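Local atomic coordinates of lipolytic enzyme (Clostridium thermocellum, PDB entry 2VPT), a protein that deacetylates xylan as an acetylxylan esterase, this chain being the catalytic domain of a longer cellulosomal family 3 carbohydrate esterase. Residues 87-92 / 123-128. Numbering follows the deposited sequence.
Sequences VFLWIG and LFVADY
Trp90 turns its NE1 edge onto one face of the Tyr128 ring: NE1 sits over the ring centre, 3.1 Å above the plane, and the two planes meet at 52°, an edge-to-face pair. At the Tyr128 edge, in plane, lies Ile91 O. A face of the indole takes Ala126, whose CB is 4.2 Å from the centroid of the Trp90 five-membered ring, a CH-pi contact. The setting is the central sheet of an SGNH-hydrolase (GDSL) alpha/beta fold, where strands 86-90 and 122-126 are adjacent and parallel; helices 93-99 and 104-117 lie between them in sequence, a beta-alpha-beta crossover. Trp90 and Tyr128 sit at the C-terminal ends of these strands, and Trp90 has CG anti to the backbone N (chi1 -174°), beside its own carbonyl carbon. Further back, on one face of the sheet, Phe124 CD2 meets the edge of the Phe88 ring at 3.7 Å from CE1; these planes are inclined at 76°. Helix 181-203 packs against the Phe88 and Phe124 face, where Trp191 stacks on Phe88. On the other face, where Leu123 and Leu89 touch helix 104-117, Val87 CG1 touches Leu123 CD1 at 3.6 Å, the two side chains lying side by side. The ladder itself is regular: Val87 O accepts from Phe124 N, Leu89 N donates to Phe124 O at 2.8 Å, and Leu89 O receives Ala126 N at 3.0 Å. Past the last of these bonds a water links the two segments, accepting from Ile91 N (2.9 Å) and donating to Ala126 O (2.8 Å). Gly92 is the N-cap residue of helix 93-99. The Tyr128 side chain lies near, without touching, a probable Ser-His-Asp triad; its OH is hydrogen-bonded to both Gly93 N and Asp13 OD2.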
ATOM      1  N   VAL A  87      11.509 -17.150   0.863  1.00 11.09           N
ATOM      2  CA  VAL A  87      10.891 -16.186  -0.029  1.00 10.55           C
ATOM      3  C   VAL A  87       9.594 -16.782  -0.550  1.00 10.38           C
ATOM      4  O   VAL A  87       9.573 -17.931  -0.991  1.00 11.16           O
ATOM      5  CB  VAL A  87      11.831 -15.824  -1.209  1.00 10.30           C
ATOM      6  CG1 VAL A  87      11.104 -14.985  -2.263  1.00 11.04           C
ATOM      7  CG2 VAL A  87      13.053 -15.122  -0.681  1.00 12.27           C
ATOM      8  N   PHE A  88       8.519 -15.994  -0.499  1.00 10.20           N
ATOM      9  CA  PHE A  88       7.241 -16.332  -1.086  1.00  9.91           C
ATOM     10  C   PHE A  88       7.119 -15.490  -2.348  1.00  9.50           C
ATOM     11  O   PHE A  88       6.821 -14.294  -2.268  1.00 10.38           O
ATOM     12  CB  PHE A  88       6.070 -15.975  -0.159  1.00  9.50           C
ATOM     13  CG  PHE A  88       5.892 -16.849   1.058  1.00 10.55           C
ATOM     14  CD1 PHE A  88       6.515 -18.073   1.217  1.00 10.85           C
ATOM     15  CD2 PHE A  88       5.020 -16.420   2.050  1.00 11.17           C
ATOM     16  CE1 PHE A  88       6.267 -18.848   2.359  1.00 11.18           C
ATOM     17  CE2 PHE A  88       4.779 -17.192   3.187  1.00 12.28           C
ATOM     18  CZ  PHE A  88       5.397 -18.401   3.323  1.00 11.59           C
ATOM     19  N   LEU A  89       7.349 -16.094  -3.509  1.00  9.47           N
ATOM     20  CA  LEU A  89       7.367 -15.356  -4.774  1.00  9.36           C
ATOM     21  C   LEU A  89       6.057 -15.569  -5.532  1.00  9.27           C
ATOM     22  O   LEU A  89       5.645 -16.695  -5.787  1.00 10.35           O
ATOM     23  CB  LEU A  89       8.567 -15.818  -5.613  1.00  9.36           C
ATOM     24  CG  LEU A  89       8.748 -15.122  -6.960  1.00  9.41           C
ATOM     25  CD1 LEU A  89       9.051 -13.643  -6.768  1.00 10.16           C
ATOM     26  CD2 LEU A  89       9.838 -15.785  -7.771  1.00 10.91           C
ATOM     27  N   TRP A  90       5.416 -14.479  -5.913  1.00  8.51           N
ATOM     28  CA  TRP A  90       4.149 -14.527  -6.622  1.00  8.76           C
ATOM     29  C   TRP A  90       4.182 -13.408  -7.648  1.00  8.72           C
ATOM     30  O   TRP A  90       3.915 -12.240  -7.330  1.00  8.88           O
ATOM     31  CB  TRP A  90       2.981 -14.391  -5.630  1.00  9.27           C
ATOM     32  CG  TRP A  90       1.631 -14.573  -6.238  1.00  9.37           C
ATOM     33  CD1 TRP A  90       1.346 -15.022  -7.495  1.00  9.91           C
ATOM     34  CD2 TRP A  90       0.370 -14.312  -5.617  1.00  9.25           C
ATOM     35  NE1 TRP A  90      -0.006 -15.035  -7.698  1.00 10.80           N
ATOM     36  CE2 TRP A  90      -0.633 -14.626  -6.549  1.00  9.29           C
ATOM     37  CE3 TRP A  90      -0.011 -13.852  -4.357  1.00 10.13           C
ATOM     38  CZ2 TRP A  90      -1.979 -14.484  -6.261  1.00 10.44           C
ATOM     39  CZ3 TRP A  90      -1.356 -13.725  -4.079  1.00 11.35           C
ATOM     40  CH2 TRP A  90      -2.317 -14.037  -5.019  1.00 10.35           C
ATOM     41  N   ILE A  91       4.524 -13.761  -8.892  1.00  8.99           N
ATOM     42  CA  ILE A  91       4.862 -12.741  -9.883  1.00  9.47           C
ATOM     43  C   ILE A  91       4.642 -13.239 -11.305  1.00  9.62           C
ATOM     44  O   ILE A  91       4.645 -14.446 -11.566  1.00 10.26           O
ATOM     45  CB  ILE A  91       6.331 -12.310  -9.668  1.00  9.70           C
ATOM     46  CG1 ILE A  91       6.651 -10.937 -10.270  1.00  9.34           C
ATOM     47  CG2 ILE A  91       7.294 -13.378 -10.141  1.00 10.79           C
ATOM     48  CD1 ILE A  91       5.955  -9.765  -9.595  1.00  9.99           C
ATOM     49  N   GLY A  92       4.406 -12.292 -12.213  1.00  9.69           N
ATOM     50  CA  GLY A  92       4.347 -12.563 -13.658  1.00 10.50           C
ATOM     51  C   GLY A  92       3.024 -12.260 -14.304  1.00 11.03           C
ATOM     52  O   GLY A  92       2.929 -12.215 -15.530  1.00 11.73           O
ATOM     53  N   LEU A 123      12.605 -21.320  -1.338  1.00 12.33           N
ATOM     54  CA  LEU A 123      11.777 -20.518  -2.243  1.00 11.60           C
ATOM     55  C   LEU A 123      10.470 -21.218  -2.570  1.00 11.74           C
ATOM     56  O   LEU A 123      10.447 -22.390  -2.936  1.00 12.75           O
ATOM     57  CB  LEU A 123      12.556 -20.229  -3.537  1.00 12.17           C
ATOM     58  CG  LEU A 123      11.847 -19.412  -4.625  1.00 11.94           C
ATOM     59  CD1 LEU A 123      11.511 -17.982  -4.186  1.00 12.03           C
ATOM     60  CD2 LEU A 123      12.697 -19.359  -5.907  1.00 13.37           C
ATOM     61  N   PHE A 124       9.375 -20.492  -2.412  1.00 10.85           N
ATOM     62  CA  PHE A 124       8.051 -20.909  -2.845  1.00 10.89           C
ATOM     63  C   PHE A 124       7.622 -20.024  -3.993  1.00 10.49           C
ATOM     64  O   PHE A 124       7.780 -18.808  -3.932  1.00 11.31           O
ATOM     65  CB  PHE A 124       7.052 -20.794  -1.691  1.00 11.36           C
ATOM     66  CG  PHE A 124       7.300 -21.775  -0.588  1.00 11.53           C
ATOM     67  CD1 PHE A 124       6.774 -23.037  -0.665  1.00 11.87           C
ATOM     68  CD2 PHE A 124       8.096 -21.458   0.497  1.00 11.46           C
ATOM     69  CE1 PHE A 124       6.996 -23.965   0.328  1.00 12.16           C
ATOM     70  CE2 PHE A 124       8.330 -22.395   1.500  1.00 12.08           C
ATOM     71  CZ  PHE A 124       7.771 -23.645   1.406  1.00 12.82           C
ATOM     72  N   VAL A 125       7.094 -20.650  -5.041  1.00 10.47           N
ATOM     73  CA  VAL A 125       6.638 -19.958  -6.244  1.00 10.80           C
ATOM     74  C   VAL A 125       5.172 -20.283  -6.458  1.00 10.76           C
ATOM     75  O   VAL A 125       4.815 -21.460  -6.581  1.00 11.03           O
ATOM     76  CB  VAL A 125       7.461 -20.373  -7.472  1.00 10.72           C
ATOM     77  CG1 VAL A 125       6.925 -19.667  -8.726  1.00 12.34           C
ATOM     78  CG2 VAL A 125       8.948 -20.036  -7.244  1.00 11.71           C
ATOM     79  N   ALA A 126       4.334 -19.249  -6.523  1.00 10.22           N
ATOM     80  CA  ALA A 126       2.891 -19.392  -6.692  1.00 10.31           C
ATOM     81  C   ALA A 126       2.401 -19.114  -8.111  1.00 10.28           C
ATOM     82  O   ALA A 126       2.962 -18.275  -8.820  1.00 11.22           O
ATOM     83  CB  ALA A 126       2.165 -18.460  -5.735  1.00 10.48           C
ATOM     84  N   ASP A 127       1.341 -19.814  -8.509  1.00 10.23           N
ATOM     85  CA  ASP A 127       0.514 -19.364  -9.625  1.00 10.75           C
ATOM     86  C   ASP A 127      -0.643 -18.479  -9.124  1.00 10.83           C
ATOM     87  O   ASP A 127      -0.665 -18.114  -7.938  1.00 11.44           O
ATOM     88  CB  ASP A 127       0.085 -20.532 -10.533  1.00 11.20           C
ATOM     89  CG  ASP A 127      -0.948 -21.445  -9.928  1.00 12.67           C
ATOM     90  OD1 ASP A 127      -1.317 -21.279  -8.751  1.00 12.71           O
ATOM     91  OD2 ASP A 127      -1.407 -22.350 -10.673  1.00 14.34           O
ATOM     92  N   TYR A 128      -1.562 -18.092 -10.004  1.00 11.13           N
ATOM     93  CA  TYR A 128      -2.628 -17.150  -9.685  1.00 11.39           C
ATOM     94  C   TYR A 128      -3.991 -17.815  -9.577  1.00 11.90           C
ATOM     95  O   TYR A 128      -4.276 -18.827 -10.213  1.00 12.42           O
ATOM     96  CB  TYR A 128      -2.697 -16.046 -10.759  1.00 11.32           C
ATOM     97  CG  TYR A 128      -1.552 -15.070 -10.709  1.00 10.80           C
ATOM     98  CD1 TYR A 128      -1.729 -13.808 -10.193  1.00 11.16           C
ATOM     99  CD2 TYR A 128      -0.283 -15.405 -11.194  1.00 10.41           C
ATOM    100  CE1 TYR A 128      -0.683 -12.894 -10.154  1.00 10.33           C
ATOM    101  CE2 TYR A 128       0.759 -14.505 -11.144  1.00 10.65           C
ATOM    102  CZ  TYR A 128       0.558 -13.252 -10.606  1.00 10.01           C
ATOM    103  OH  TYR A 128       1.608 -12.345 -10.576  1.00 11.20           O
TER
HETATM  104  O   HOH W   1       5.073 -16.560  -9.407  1.00 11.62           O